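Local coordinates for protein peroxisomal acyl-CoA oxidase 1A (Solanum lycopersicum, PDB 2FON) that probably oxidises fatty acyl-CoA esters with a bound FAD cofactor, as acyl-CoA oxidases do in peroxisomal beta-oxidation, at residues D664-E668 with Y669-L673. Residues are numbered along the deposited sequence; the frame is centred on the assembly and turned at random.
Sequences DGFHE and YIRPL
The carbonyl oxygen of F666 takes two backbone N-H groups at once. I670 N, four residues on, lies 2.8 Å from F666 O but gives a bent bond (N-H...O 133°), whereas R671 N, five residues on, reaches F666 O at 3.0 Å and runs much straighter (161°). This bifurcation marks a wider, pi-type turn, and it goes together with a proline: P672, lacking an N-H, interrupts the bonding where the helix is kinked, and its ring carbons CD and CG lie against H667 O and E668 O. One residue earlier than the forked bond, Y669 N donates to G665 O at 2.8 Å in the ordinary i to i+4 manner.

A chi1 of 180° sets the F666 ring beside its own carbonyl carbon, leaning forward to the next turn, where it receives I670 CB on one face, 3.9 Å from the centroid, while F666 CE1 touches I670 CG2. On another side of the helix, the Y669 ring carries CB of its neighbour E668 almost directly over its centre at 4.0 Å, a CH-pi contact, and the two side chains extend together until a water lies 2.7 Å from Y669 OH and donates weakly to E668 OE2. Replacing Y669 with an alanine would probably strip E668 of its aromatic support and leave the water without its phenol partner.

This C-terminal helix, 666-675, leans on the second subunit: the F666 ring stacks on H233 of that subunit, Y669 packs against its R86 and R671 against its E231. The chemistry thus implies a mixed interface, in which buried apolar groups and polar or charged ones alike meet the partner chain, with the water a local link between Y669 and E668.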
ATOM      1  N   ASP B 664      16.504  12.632  25.389  1.00 67.03           N
ATOM      2  CA  ASP B 664      17.916  12.955  25.094  1.00 66.16           C
ATOM      3  C   ASP B 664      17.955  13.812  23.852  1.00 64.12           C
ATOM      4  O   ASP B 664      17.263  13.549  22.876  1.00 62.75           O
ATOM      5  CB  ASP B 664      18.878  11.760  25.003  1.00 66.47           C
ATOM      6  CG  ASP B 664      20.314  12.142  25.474  1.00 73.78           C
ATOM      7  OD1 ASP B 664      20.787  11.593  26.515  1.00 81.15           O
ATOM      8  OD2 ASP B 664      20.982  13.039  24.861  1.00 76.76           O
ATOM      9  N   GLY B 665      18.719  14.893  23.943  1.00 62.82           N
ATOM     10  CA  GLY B 665      18.628  15.962  22.982  1.00 60.70           C
ATOM     11  C   GLY B 665      18.003  17.213  23.555  1.00 59.44           C
ATOM     12  O   GLY B 665      18.510  18.295  23.334  1.00 59.34           O
ATOM     13  N   PHE B 666      16.912  17.088  24.299  1.00 58.94           N
ATOM     14  CA  PHE B 666      16.195  18.276  24.692  1.00 59.46           C
ATOM     15  C   PHE B 666      16.986  19.372  25.424  1.00 60.92           C
ATOM     16  O   PHE B 666      16.839  20.526  25.029  1.00 62.16           O
ATOM     17  CB  PHE B 666      14.878  17.992  25.395  1.00 59.47           C
ATOM     18  CG  PHE B 666      14.151  19.251  25.806  1.00 60.31           C
ATOM     19  CD1 PHE B 666      13.048  19.703  25.084  1.00 59.88           C
ATOM     20  CD2 PHE B 666      14.604  20.010  26.903  1.00 57.87           C
ATOM     21  CE1 PHE B 666      12.431  20.884  25.457  1.00 59.36           C
ATOM     22  CE2 PHE B 666      13.999  21.187  27.262  1.00 55.69           C
ATOM     23  CZ  PHE B 666      12.923  21.631  26.551  1.00 57.85           C
ATOM     24  N   HIS B 667      17.798  19.075  26.454  1.00 61.65           N
ATOM     25  CA  HIS B 667      18.534  20.162  27.138  1.00 62.80           C
ATOM     26  C   HIS B 667      19.618  20.739  26.232  1.00 62.81           C
ATOM     27  O   HIS B 667      19.940  21.933  26.301  1.00 62.67           O
ATOM     28  CB  HIS B 667      19.150  19.736  28.489  1.00 63.41           C
ATOM     29  CG  HIS B 667      18.176  19.737  29.639  1.00 67.61           C
ATOM     30  ND1 HIS B 667      18.085  20.778  30.546  1.00 72.09           N
ATOM     31  CD2 HIS B 667      17.261  18.813  30.037  1.00 69.54           C
ATOM     32  CE1 HIS B 667      17.155  20.492  31.450  1.00 72.37           C
ATOM     33  NE2 HIS B 667      16.638  19.308  31.160  1.00 69.31           N
ATOM     34  N   GLU B 668      20.182  19.889  25.377  1.00 62.98           N
ATOM     35  CA  GLU B 668      21.271  20.320  24.495  1.00 62.66           C
ATOM     36  C   GLU B 668      20.753  21.218  23.373  1.00 61.60           C
ATOM     37  O   GLU B 668      21.322  22.283  23.126  1.00 60.84           O
ATOM     38  CB  GLU B 668      22.005  19.114  23.895  1.00 63.52           C
ATOM     39  CG  GLU B 668      23.538  19.182  24.037  1.00 67.80           C
ATOM     40  CD  GLU B 668      24.273  18.405  22.936  1.00 74.35           C
ATOM     41  OE1 GLU B 668      24.121  17.164  22.860  1.00 76.85           O
ATOM     42  OE2 GLU B 668      25.005  19.048  22.139  1.00 77.46           O
ATOM     43  N   TYR B 669      19.678  20.811  22.703  1.00 60.27           N
ATOM     44  CA  TYR B 669      19.229  21.608  21.585  1.00 60.19           C
ATOM     45  C   TYR B 669      18.032  22.467  21.889  1.00 59.79           C
ATOM     46  O   TYR B 669      17.971  23.602  21.470  1.00 59.11           O
ATOM     47  CB  TYR B 669      19.053  20.771  20.307  1.00 60.59           C
ATOM     48  CG  TYR B 669      20.232  19.852  20.081  1.00 61.03           C
ATOM     49  CD1 TYR B 669      20.095  18.456  20.269  1.00 59.99           C
ATOM     50  CD2 TYR B 669      21.513  20.379  19.758  1.00 58.13           C
ATOM     51  CE1 TYR B 669      21.172  17.609  20.100  1.00 60.14           C
ATOM     52  CE2 TYR B 669      22.617  19.550  19.607  1.00 57.64           C
ATOM     53  CZ  TYR B 669      22.427  18.164  19.770  1.00 63.15           C
ATOM     54  OH  TYR B 669      23.488  17.319  19.629  1.00 65.25           O
ATOM     55  N   ILE B 670      17.062  21.951  22.611  1.00 59.88           N
ATOM     56  CA  ILE B 670      15.814  22.706  22.648  1.00 60.55           C
ATOM     57  C   ILE B 670      15.751  23.777  23.727  1.00 61.86           C
ATOM     58  O   ILE B 670      15.251  24.891  23.476  1.00 60.49           O
ATOM     59  CB  ILE B 670      14.586  21.786  22.645  1.00 59.67           C
ATOM     60  CG1 ILE B 670      14.759  20.787  21.514  1.00 59.95           C
ATOM     61  CG2 ILE B 670      13.311  22.588  22.469  1.00 56.48           C
ATOM     62  CD1 ILE B 670      15.161  21.421  20.111  1.00 60.45           C
ATOM     63  N   ARG B 671      16.263  23.434  24.913  1.00 63.91           N
ATOM     64  CA  ARG B 671      16.276  24.364  26.032  1.00 66.22           C
ATOM     65  C   ARG B 671      16.918  25.700  25.599  1.00 66.41           C
ATOM     66  O   ARG B 671      16.252  26.741  25.674  1.00 66.00           O
ATOM     67  CB  ARG B 671      16.973  23.744  27.255  1.00 67.34           C
ATOM     68  CG  ARG B 671      16.451  24.306  28.571  1.00 71.95           C
ATOM     69  CD  ARG B 671      17.531  24.531  29.628  1.00 80.32           C
ATOM     70  NE  ARG B 671      16.974  25.383  30.695  1.00 86.94           N
ATOM     71  CZ  ARG B 671      17.525  25.589  31.898  1.00 90.74           C
ATOM     72  NH1 ARG B 671      18.688  25.014  32.228  1.00 91.99           N
ATOM     73  NH2 ARG B 671      16.910  26.375  32.785  1.00 91.27           N
ATOM     74  N   PRO B 672      18.161  25.663  25.050  1.00 66.68           N
ATOM     75  CA  PRO B 672      18.780  26.942  24.703  1.00 67.72           C
ATOM     76  C   PRO B 672      17.827  27.804  23.917  1.00 69.02           C
ATOM     77  O   PRO B 672      17.600  28.934  24.309  1.00 69.32           O
ATOM     78  CB  PRO B 672      19.979  26.559  23.834  1.00 67.07           C
ATOM     79  CG  PRO B 672      20.324  25.198  24.265  1.00 67.59           C
ATOM     80  CD  PRO B 672      19.023  24.528  24.692  1.00 66.40           C
ATOM     81  N   LEU B 673      17.250  27.259  22.844  1.00 70.64           N
ATOM     82  CA  LEU B 673      16.390  28.026  21.948  1.00 72.02           C
ATOM     83  C   LEU B 673      15.146  28.578  22.686  1.00 73.21           C
ATOM     84  O   LEU B 673      14.727  29.721  22.454  1.00 73.00           O
ATOM     85  CB  LEU B 673      16.072  27.215  20.671  1.00 71.53           C
ATOM     86  CG  LEU B 673      14.762  26.436  20.431  1.00 72.69           C
ATOM     87  CD1 LEU B 673      13.756  27.286  19.741  1.00 73.76           C
ATOM     88  CD2 LEU B 673      14.990  25.206  19.565  1.00 72.38           C
TER
HETATM   89  O   HOH W   1      25.577  18.812  18.809  1.00 57.50           O